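Local coordinates for DHHA1 domain protein (Clostridium perfringens, PDB 3KEW), which is probably an AlaX-like relative of the alanyl-tRNA synthetase editing domain, and as such would deacylate mischarged tRNA at a zinc site, at residues T127-G132 and A220-Y225; T138-E143 and I209-W214; Q97-H102 and V198-T203. One frame throughout, in Å; residues are numbered along the deposited sequence.

In the fold
The three contacts belong to one zinc-carrying α/β domain and differ in depth and chemistry. Contact 1 joins the two central strands of the four-stranded antiparallel sheet through backbone hydrogen bonds and a salt bridge; contact 2 lays helix 136-152 on the outer strand 209-217 of the same sheet, where isoleucines and an indole pack beside a partly exposed charged pair. Their centres are about 10 Å apart, and both are only partly buried. Contact 3 is buried, and its centre lies about 17 Å from those of both others; there, histidine rings and a leucine join helix 88-112 to a loop beside the zinc. The hydroxyl of Tyr-225 of contact 1 probably bonds to Gln-97 O of contact 3.

Contact 1. Residues T127-G132 and A220-Y225; sequences TVDIVG and ATRIEY
With its CG anti to the backbone N (chi1 178°) and its chain bent about CG-CD (chi3 -66°), Arg-222 turns NE back toward Asp-129, whose own CG lies beside its backbone N. The two residues face each other as a non-hydrogen-bonded pair on strands 126-131 and 220-227, the central pair of the four-stranded antiparallel sheet, and their side chains run side by side in the same direction. The grip is side-on and bidentate: NE of Arg-222 binds OD1 of Asp-129 at 2.8 Å, and NH2 of Arg-222 takes the syn lone pair of OD2 at 2.6 Å. Carboxylate and guanidinium are nearly coplanar, 19° apart, and both bonds are close to straight. Beside them CG2 of Thr-127 touches CG of Glu-224 at 3.7 Å.

The opposite face is largely apolar and turned to helix 88-112. CD1 of Ile-223 meets CG1 of Ile-130 at 3.8 Å, Val-128 lies alongside Ile-223, and beyond the pair Ile-223 reaches Phe-108 while Val-128 reaches Ser-105. The Tyr-225 ring puts its CE1 edge against Thr-127; its hydroxyl is probably hydrogen-bonded to Gln-97 O of that helix.

Two reciprocal pairs of backbone bonds, Val-128 with Ile-223 and Ile-130 with Thr-221, set the register. After Val-131 the chain turns through Gly-132, whose backbone angles would press a CB against the preceding carbonyl O. OG1 of Thr-221 donates to Gly-132 O at 2.8 Å, in the plane of that carbonyl.

Contact 2. Residues T138-E143 and I209-W214; sequences TIREAE and IKIRRW
Ile-139 sets its CD1 squarely over the five-membered ring of Trp-214, a CH-pi contact 3.4 Å from the ring centroid and almost on the normal. This is the tight part of an α/β layer in which helix 136-152 packs along the outer strand 209-217 of the antiparallel sheet, the two segments running roughly antiparallel (157°). CG2 of Ile-139 also touches CD1 of Ile-211 at 3.8 Å, their side chains crossing at about a right angle, and Ile-211 in turn leans on Ile-223 of the next strand.

Toward solvent the contact becomes polar, and Arg-212 points its CB away from the helix. Glu-143 stretches out with CG anti to its backbone N (chi1 -174°), and OE1 accepts Ile-211 N at 2.8 Å on the anti side, well out of the carboxylate plane. Its other oxygen, OE2, holds NH1 of Arg-140 in a salt bridge, meeting it above the carboxylate plane. The same NH1 donates to Ile-211 O at 3.1 Å, so the pair brackets one strand residue by its N-H and C=O. The Arg-140 guanidinium stands steeply against the indole, planes 73° apart, with its NH2 3.4 Å from CZ3 of Trp-214 at the ring edge.

Contact 3. Residues Q97-H102 and V198-T203; sequences QHLGQH and VHPRNT. With ZN (zinc ion), chain C.
His-199 presents its ring edge to the faces of two zinc ligands, His-98 and His-102. NE2 of His-98 and NE2 of His-102 each bind the zinc ion at 2.3 Å; Cys-195 and three waters bring its ligands to six. CE1 of His-199 lies 3.4 Å from CD2 of His-98 and 3.6 Å from NE2 of His-102, over the centre of the His-102 ring, while NE2 of His-199, not a zinc ligand and hydrogen-bonded outside these two segments, lies over the centre of the His-98 ring. Both pairs are edge-to-face, with planes 52° and 64° apart, and the three rings form one aromatic cluster.

One helical turn separates the two ligands: His-98 has CG anti to the backbone N, whereas in His-102 CG is anti to the carbonyl carbon, which helps their rings converge on the metal. The spacing is HxxxH, and Cys-195 and His-199 give the CxxxH half, matching the zinc signature of alanyl-tRNA editing domains and AlaX proteins, although His-199 stands off the metal here.

In the second shell, Gln-101 OE1 accepts a hydrogen bond from one zinc-bound water at 2.5 Å, and ND1 of His-98 is hydrogen-bonded to Gln-46, which limits rotation of that ring. Behind His-199, CB of Leu-99 lies in plane with its ring, 3.5 Å from ND1 of His-199. The leucine bridges to the loop: its CB touches CD of Pro-200 at 3.8 Å, and its CD2 approaches Asn-202 O at 3.6 Å. Farther out, Thr-203 OG1 is hydrogen-bonded to Leu-154 N, and Val-156 packs on Leu-99.

Contact 1. Residues T127-G132 and A220-Y225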
loop_
_atom_site.group_PDB
_atom_site.type_symbol
_atom_site.label_atom_id
_atom_site.label_comp_id
_atom_site.label_asym_id
_atom_site.label_seq_id
_atom_site.Cartn_x
_atom_site.Cartn_y
_atom_site.Cartn_z
ATOM N N THR A 127 12.789 0.202 3.129
ATOM C CA THR A 127 13.897 0.304 2.184
ATOM C C THR A 127 13.446 0.240 0.721
ATOM O O THR A 127 12.363 -0.263 0.392
ATOM C CB THR A 127 15.024 -0.742 2.428
ATOM O OG1 THR A 127 14.492 -2.070 2.335
ATOM C CG2 THR A 127 15.660 -0.570 3.798
ATOM N N VAL A 128 14.291 0.790 -0.136
ATOM C CA VAL A 128 14.192 0.658 -1.589
ATOM C C VAL A 128 15.626 0.386 -2.100
ATOM O O VAL A 128 16.588 0.994 -1.609
ATOM C CB VAL A 128 13.502 1.908 -2.244
ATOM C CG1 VAL A 128 14.332 3.223 -2.090
ATOM C CG2 VAL A 128 13.174 1.658 -3.715
ATOM N N ASP A 129 15.772 -0.556 -3.034
ATOM C CA ASP A 129 17.075 -0.913 -3.616
ATOM C C ASP A 129 17.184 -0.329 -5.013
ATOM O O ASP A 129 16.338 -0.596 -5.856
ATOM C CB ASP A 129 17.252 -2.432 -3.718
ATOM C CG ASP A 129 17.366 -3.120 -2.359
ATOM O OD1 ASP A 129 17.314 -2.449 -1.309
ATOM O OD2 ASP A 129 17.507 -4.358 -2.346
ATOM N N ILE A 130 18.229 0.457 -5.255
ATOM C CA ILE A 130 18.460 1.052 -6.569
ATOM C C ILE A 130 19.681 0.375 -7.182
ATOM O O ILE A 130 20.679 0.178 -6.502
ATOM C CB ILE A 130 18.687 2.585 -6.467
ATOM C CG1 ILE A 130 17.589 3.258 -5.621
ATOM C CG2 ILE A 130 18.779 3.226 -7.843
ATOM C CD1 ILE A 130 16.176 3.210 -6.208
ATOM N N VAL A 131 19.597 0.019 -8.461
ATOM C CA VAL A 131 20.684 -0.687 -9.130
ATOM C C VAL A 131 21.898 0.230 -9.330
ATOM O O VAL A 131 21.781 1.324 -9.891
ATOM C CB VAL A 131 20.247 -1.283 -10.497
ATOM C CG1 VAL A 131 21.329 -2.195 -11.038
ATOM C CG2 VAL A 131 18.936 -2.046 -10.378
ATOM N N GLY A 132 23.052 -0.229 -8.853
ATOM C CA GLY A 132 24.309 0.486 -9.026
ATOM C C GLY A 132 24.735 1.256 -7.793
ATOM O O GLY A 132 23.992 1.346 -6.806
ATOM N N ALA A 220 23.472 -3.328 -5.658
ATOM C CA ALA A 220 22.497 -2.269 -5.441
ATOM C C ALA A 220 22.863 -1.336 -4.278
ATOM O O ALA A 220 23.717 -1.661 -3.453
ATOM C CB ALA A 220 21.099 -2.899 -5.214
ATOM N N THR A 221 22.218 -0.168 -4.233
ATOM C CA THR A 221 22.259 0.695 -3.052
ATOM C C THR A 221 20.934 0.553 -2.308
ATOM O O THR A 221 19.885 0.919 -2.835
ATOM C CB THR A 221 22.507 2.185 -3.417
ATOM O OG1 THR A 221 23.679 2.295 -4.237
ATOM C CG2 THR A 221 22.702 3.019 -2.160
ATOM N N ARG A 222 20.993 -0.015 -1.106
ATOM C CA ARG A 222 19.830 -0.136 -0.238
ATOM C C ARG A 222 19.622 1.157 0.551
ATOM O O ARG A 222 20.439 1.510 1.403
ATOM C CB ARG A 222 20.004 -1.320 0.711
ATOM C CG ARG A 222 18.864 -1.508 1.710
ATOM C CD ARG A 222 18.737 -2.962 2.095
ATOM N NE ARG A 222 18.324 -3.773 0.951
ATOM C CZ ARG A 222 18.205 -5.096 0.973
ATOM N NH1 ARG A 222 18.469 -5.772 2.081
ATOM N NH2 ARG A 222 17.820 -5.745 -0.117
ATOM N N ILE A 223 18.517 1.840 0.264
ATOM C CA ILE A 223 18.212 3.157 0.817
ATOM C C ILE A 223 17.102 3.080 1.876
ATOM O O ILE A 223 16.004 2.643 1.565
ATOM C CB ILE A 223 17.781 4.113 -0.329
ATOM C CG1 ILE A 223 18.922 4.267 -1.344
ATOM C CG2 ILE A 223 17.345 5.463 0.212
ATOM C CD1 ILE A 223 18.589 5.155 -2.503
ATOM N N GLU A 224 17.395 3.478 3.117
ATOM C CA GLU A 224 16.375 3.587 4.176
ATOM C C GLU A 224 15.635 4.922 4.122
ATOM O O GLU A 224 16.266 5.982 4.083
ATOM C CB GLU A 224 16.999 3.430 5.571
ATOM C CG GLU A 224 17.157 2.011 6.038
ATOM C CD GLU A 224 17.855 1.895 7.382
ATOM O OE1 GLU A 224 18.801 1.083 7.476
ATOM O OE2 GLU A 224 17.470 2.608 8.339
ATOM N N TYR A 225 14.303 4.883 4.144
ATOM C CA TYR A 225 13.507 6.117 4.100
ATOM C C TYR A 225 12.327 6.119 5.073
ATOM O O TYR A 225 11.876 5.067 5.539
ATOM C CB TYR A 225 13.016 6.419 2.664
ATOM C CG TYR A 225 11.904 5.494 2.222
ATOM C CD1 TYR A 225 12.194 4.292 1.565
ATOM C CD2 TYR A 225 10.558 5.800 2.486
ATOM C CE1 TYR A 225 11.183 3.433 1.184
ATOM C CE2 TYR A 225 9.537 4.940 2.109
ATOM C CZ TYR A 225 9.861 3.765 1.458
ATOM O OH TYR A 225 8.865 2.912 1.090
#

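Contact 2. Residues T138-E143 and I209-W214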
loop_
_atom_site.group_PDB
_atom_site.type_symbol
_atom_site.label_atom_id
_atom_site.label_comp_id
_atom_site.label_asym_id
_atom_site.label_seq_id
_atom_site.Cartn_x
_atom_site.Cartn_y
_atom_site.Cartn_z
ATOM N N THR A 138 23.686 12.467 -5.624
ATOM C CA THR A 138 22.557 12.004 -6.445
ATOM C C THR A 138 21.380 11.559 -5.580
ATOM O O THR A 138 20.229 11.809 -5.923
ATOM C CB THR A 138 22.954 10.849 -7.394
ATOM O OG1 THR A 138 23.645 9.845 -6.649
ATOM C CG2 THR A 138 23.860 11.350 -8.520
ATOM N N ILE A 139 21.692 10.913 -4.460
ATOM C CA ILE A 139 20.696 10.482 -3.493
ATOM C C ILE A 139 19.939 11.682 -2.916
ATOM O O ILE A 139 18.695 11.708 -2.935
ATOM C CB ILE A 139 21.340 9.597 -2.407
ATOM C CG1 ILE A 139 21.726 8.242 -3.018
ATOM C CG2 ILE A 139 20.403 9.417 -1.193
ATOM C CD1 ILE A 139 22.459 7.318 -2.083
ATOM N N ARG A 140 20.683 12.700 -2.472
ATOM C CA ARG A 140 20.070 13.927 -1.933
ATOM C C ARG A 140 19.293 14.723 -2.983
ATOM O O ARG A 140 18.310 15.376 -2.649
ATOM C CB ARG A 140 21.100 14.816 -1.217
ATOM C CG ARG A 140 21.704 14.203 0.053
ATOM C CD ARG A 140 20.670 13.915 1.101
ATOM N NE ARG A 140 21.250 13.176 2.224
ATOM C CZ ARG A 140 20.546 12.579 3.184
ATOM N NH1 ARG A 140 19.220 12.613 3.163
ATOM N NH2 ARG A 140 21.174 11.940 4.166
ATOM N N GLU A 141 19.717 14.654 -4.248
ATOM C CA GLU A 141 18.949 15.272 -5.334
ATOM C C GLU A 141 17.606 14.566 -5.590
ATOM O O GLU A 141 16.616 15.208 -5.959
ATOM C CB GLU A 141 19.774 15.329 -6.623
ATOM C CG GLU A 141 20.783 16.461 -6.648
ATOM C CD GLU A 141 21.755 16.387 -7.822
ATOM O OE1 GLU A 141 21.657 15.449 -8.647
ATOM O OE2 GLU A 141 22.627 17.278 -7.915
ATOM N N ALA A 142 17.575 13.247 -5.394
ATOM C CA ALA A 142 16.335 12.486 -5.556
ATOM C C ALA A 142 15.357 12.753 -4.408
ATOM O O ALA A 142 14.167 12.935 -4.644
ATOM C CB ALA A 142 16.628 10.991 -5.698
ATOM N N GLU A 143 15.884 12.788 -3.183
ATOM C CA GLU A 143 15.145 13.215 -1.990
ATOM C C GLU A 143 14.506 14.605 -2.153
ATOM O O GLU A 143 13.335 14.803 -1.818
ATOM C CB GLU A 143 16.074 13.209 -0.774
ATOM C CG GLU A 143 15.374 13.496 0.567
ATOM C CD GLU A 143 16.343 13.677 1.727
ATOM O OE1 GLU A 143 16.065 13.164 2.830
ATOM O OE2 GLU A 143 17.389 14.335 1.547
ATOM N N ILE A 209 9.093 13.426 2.812
ATOM C CA ILE A 209 9.875 12.201 2.707
ATOM C C ILE A 209 11.361 12.467 3.029
ATOM O O ILE A 209 11.978 13.414 2.516
ATOM C CB ILE A 209 9.661 11.503 1.322
ATOM C CG1 ILE A 209 10.337 10.139 1.265
ATOM C CG2 ILE A 209 10.128 12.376 0.177
ATOM C CD1 ILE A 209 9.610 9.190 0.341
ATOM N N LYS A 210 11.913 11.643 3.910
ATOM C CA LYS A 210 13.300 11.769 4.306
ATOM C C LYS A 210 14.061 10.470 4.083
ATOM O O LYS A 210 13.626 9.404 4.531
ATOM C CB LYS A 210 13.392 12.170 5.783
ATOM C CG LYS A 210 13.042 13.629 6.049
ATOM C CD LYS A 210 13.168 13.954 7.526
ATOM C CE LYS A 210 12.903 15.426 7.805
ATOM N NZ LYS A 210 11.454 15.726 7.857
ATOM N N ILE A 211 15.197 10.569 3.396
ATOM C CA ILE A 211 16.149 9.469 3.317
ATOM C C ILE A 211 17.050 9.503 4.557
ATOM O O ILE A 211 17.695 10.512 4.852
ATOM C CB ILE A 211 16.941 9.504 1.990
ATOM C CG1 ILE A 211 16.007 9.129 0.836
ATOM C CG2 ILE A 211 18.186 8.588 2.051
ATOM C CD1 ILE A 211 16.608 9.272 -0.564
ATOM N N ARG A 212 17.069 8.384 5.272
ATOM C CA ARG A 212 17.748 8.244 6.558
ATOM C C ARG A 212 19.234 7.948 6.408
ATOM O O ARG A 212 20.085 8.622 6.997
ATOM C CB ARG A 212 17.107 7.092 7.341
ATOM C CG ARG A 212 15.871 7.463 8.131
ATOM C CD ARG A 212 16.266 7.931 9.515
ATOM N NE ARG A 212 15.110 8.149 10.372
ATOM C CZ ARG A 212 14.593 7.236 11.189
ATOM N NH1 ARG A 212 15.121 6.021 11.263
ATOM N NH2 ARG A 212 13.542 7.546 11.929
ATOM N N ARG A 213 19.524 6.908 5.628
ATOM C CA ARG A 213 20.868 6.365 5.433
ATOM C C ARG A 213 20.800 5.405 4.257
ATOM O O ARG A 213 19.715 5.039 3.823
ATOM C CB ARG A 213 21.337 5.600 6.682
ATOM C CG ARG A 213 20.349 4.554 7.162
ATOM C CD ARG A 213 20.680 4.067 8.561
ATOM N NE ARG A 213 21.588 2.921 8.538
ATOM C CZ ARG A 213 22.900 2.976 8.748
ATOM N NH1 ARG A 213 23.503 4.124 9.001
ATOM N NH2 ARG A 213 23.618 1.865 8.700
ATOM N N TRP A 214 21.959 4.999 3.750
ATOM C CA TRP A 214 22.040 4.045 2.652
ATOM C C TRP A 214 23.326 3.238 2.755
ATOM O O TRP A 214 24.307 3.697 3.346
ATOM C CB TRP A 214 21.964 4.755 1.298
ATOM C CG TRP A 214 23.026 5.788 1.107
ATOM C CD1 TRP A 214 24.258 5.604 0.544
ATOM C CD2 TRP A 214 22.959 7.175 1.482
ATOM N NE1 TRP A 214 24.958 6.788 0.540
ATOM C CE2 TRP A 214 24.189 7.766 1.114
ATOM C CE3 TRP A 214 21.979 7.974 2.093
ATOM C CZ2 TRP A 214 24.466 9.125 1.335
ATOM C CZ3 TRP A 214 22.257 9.321 2.313
ATOM C CH2 TRP A 214 23.489 9.881 1.932
#

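Contact 3. Residues Q97-H102 and V198-T203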
loop_
_atom_site.group_PDB
_atom_site.type_symbol
_atom_site.label_atom_id
_atom_site.label_comp_id
_atom_site.label_asym_id
_atom_site.label_seq_id
_atom_site.Cartn_x
_atom_site.Cartn_y
_atom_site.Cartn_z
ATOM N N GLN A 97 4.140 4.997 3.326
ATOM C CA GLN A 97 5.425 4.305 3.066
ATOM C C GLN A 97 5.489 3.653 1.701
ATOM O O GLN A 97 6.550 3.628 1.078
ATOM C CB GLN A 97 5.752 3.251 4.127
ATOM C CG GLN A 97 5.669 3.716 5.566
ATOM C CD GLN A 97 6.136 5.150 5.795
ATOM O OE1 GLN A 97 7.277 5.511 5.483
ATOM N NE2 GLN A 97 5.252 5.970 6.371
ATOM N N HIS A 98 4.354 3.125 1.240
ATOM C CA HIS A 98 4.296 2.442 -0.049
ATOM C C HIS A 98 4.384 3.433 -1.207
ATOM O O HIS A 98 5.169 3.230 -2.133
ATOM C CB HIS A 98 3.024 1.591 -0.155
ATOM C CG HIS A 98 3.094 0.510 -1.191
ATOM N ND1 HIS A 98 2.306 -0.617 -1.128
ATOM C CD2 HIS A 98 3.853 0.376 -2.308
ATOM C CE1 HIS A 98 2.568 -1.395 -2.164
ATOM N NE2 HIS A 98 3.504 -0.816 -2.894
ATOM N N LEU A 99 3.565 4.484 -1.171
ATOM C CA LEU A 99 3.636 5.527 -2.194
ATOM C C LEU A 99 4.996 6.239 -2.129
ATOM O O LEU A 99 5.562 6.585 -3.160
ATOM C CB LEU A 99 2.466 6.532 -2.071
ATOM C CG LEU A 99 2.482 7.774 -2.993
ATOM C CD1 LEU A 99 2.478 7.386 -4.464
ATOM C CD2 LEU A 99 1.336 8.740 -2.724
ATOM N N GLY A 100 5.507 6.451 -0.916
ATOM C CA GLY A 100 6.859 6.970 -0.709
ATOM C C GLY A 100 7.930 6.220 -1.496
ATOM O O GLY A 100 8.754 6.839 -2.174
ATOM N N GLN A 101 7.893 4.888 -1.429
ATOM C CA GLN A 101 8.758 4.040 -2.254
ATOM C C GLN A 101 8.565 4.265 -3.754
ATOM O O GLN A 101 9.548 4.449 -4.473
ATOM C CB GLN A 101 8.567 2.564 -1.922
ATOM C CG GLN A 101 9.417 1.620 -2.778
ATOM C CD GLN A 101 8.612 0.986 -3.880
ATOM O OE1 GLN A 101 7.599 0.352 -3.607
ATOM N NE2 GLN A 101 9.042 1.172 -5.139
ATOM N N HIS A 102 7.315 4.239 -4.216
ATOM C CA HIS A 102 7.000 4.463 -5.639
ATOM C C HIS A 102 7.510 5.818 -6.141
ATOM O O HIS A 102 8.003 5.936 -7.272
ATOM C CB HIS A 102 5.480 4.417 -5.871
ATOM C CG HIS A 102 4.911 3.040 -5.979
ATOM N ND1 HIS A 102 4.100 2.656 -7.023
ATOM C CD2 HIS A 102 5.003 1.966 -5.158
ATOM C CE1 HIS A 102 3.730 1.398 -6.852
ATOM N NE2 HIS A 102 4.264 0.957 -5.728
ATOM N N VAL A 198 -2.483 -0.406 -1.450
ATOM C CA VAL A 198 -3.461 0.652 -1.200
ATOM C C VAL A 198 -2.702 1.971 -0.980
ATOM O O VAL A 198 -1.987 2.140 0.015
ATOM C CB VAL A 198 -4.409 0.275 -0.014
ATOM C CG1 VAL A 198 -5.189 1.487 0.502
ATOM C CG2 VAL A 198 -5.382 -0.829 -0.464
ATOM N N HIS A 199 -2.853 2.881 -1.938
ATOM C CA HIS A 199 -2.107 4.133 -1.982
ATOM C C HIS A 199 -2.985 5.363 -1.683
ATOM O O HIS A 199 -4.205 5.320 -1.881
ATOM C CB HIS A 199 -1.460 4.274 -3.368
ATOM C CG HIS A 199 -0.346 3.302 -3.605
ATOM N ND1 HIS A 199 0.981 3.648 -3.476
ATOM C CD2 HIS A 199 -0.363 1.984 -3.923
ATOM C CE1 HIS A 199 1.735 2.592 -3.721
ATOM N NE2 HIS A 199 0.944 1.568 -3.992
ATOM N N PRO A 200 -2.371 6.466 -1.195
ATOM C CA PRO A 200 -3.089 7.743 -1.160
ATOM C C PRO A 200 -3.429 8.214 -2.579
ATOM O O PRO A 200 -2.890 7.681 -3.540
ATOM C CB PRO A 200 -2.082 8.697 -0.497
ATOM C CG PRO A 200 -1.131 7.799 0.255
ATOM C CD PRO A 200 -1.014 6.593 -0.629
ATOM N N ARG A 201 -4.334 9.177 -2.710
ATOM C CA ARG A 201 -4.791 9.600 -4.037
ATOM C C ARG A 201 -4.019 10.783 -4.586
ATOM O O ARG A 201 -4.257 11.211 -5.718
ATOM C CB ARG A 201 -6.290 9.911 -4.038
ATOM C CG ARG A 201 -7.165 8.688 -4.265
ATOM C CD ARG A 201 -8.578 9.098 -4.636
ATOM N NE ARG A 201 -9.556 8.119 -4.170
ATOM C CZ ARG A 201 -10.830 8.087 -4.543
ATOM N NH1 ARG A 201 -11.302 8.980 -5.406
ATOM N NH2 ARG A 201 -11.632 7.150 -4.054
ATOM N N ASN A 202 -3.110 11.312 -3.777
ATOM C CA ASN A 202 -2.195 12.357 -4.223
ATOM C C ASN A 202 -0.847 12.305 -3.504
ATOM O O ASN A 202 -0.727 11.686 -2.437
ATOM C CB ASN A 202 -2.848 13.747 -4.127
ATOM C CG ASN A 202 -3.401 14.059 -2.743
ATOM O OD1 ASN A 202 -2.678 14.059 -1.744
ATOM N ND2 ASN A 202 -4.696 14.352 -2.687
ATOM N N THR A 203 0.165 12.949 -4.083
ATOM C CA THR A 203 1.498 13.003 -3.452
ATOM C C THR A 203 1.559 13.931 -2.221
ATOM O O THR A 203 2.390 13.726 -1.331
ATOM C CB THR A 203 2.615 13.364 -4.464
ATOM O OG1 THR A 203 2.333 14.637 -5.064
ATOM C CG2 THR A 203 2.750 12.274 -5.569
HETATM ZN ZN ZN C . 4.040 -1.242 -5.116
HETATM O O HOH W 1 6.360 -1.186 -5.064
HETATM O O HOH W 2 4.569 -1.990 -7.155
HETATM O O HOH W 3 4.264 -3.551 -4.455
#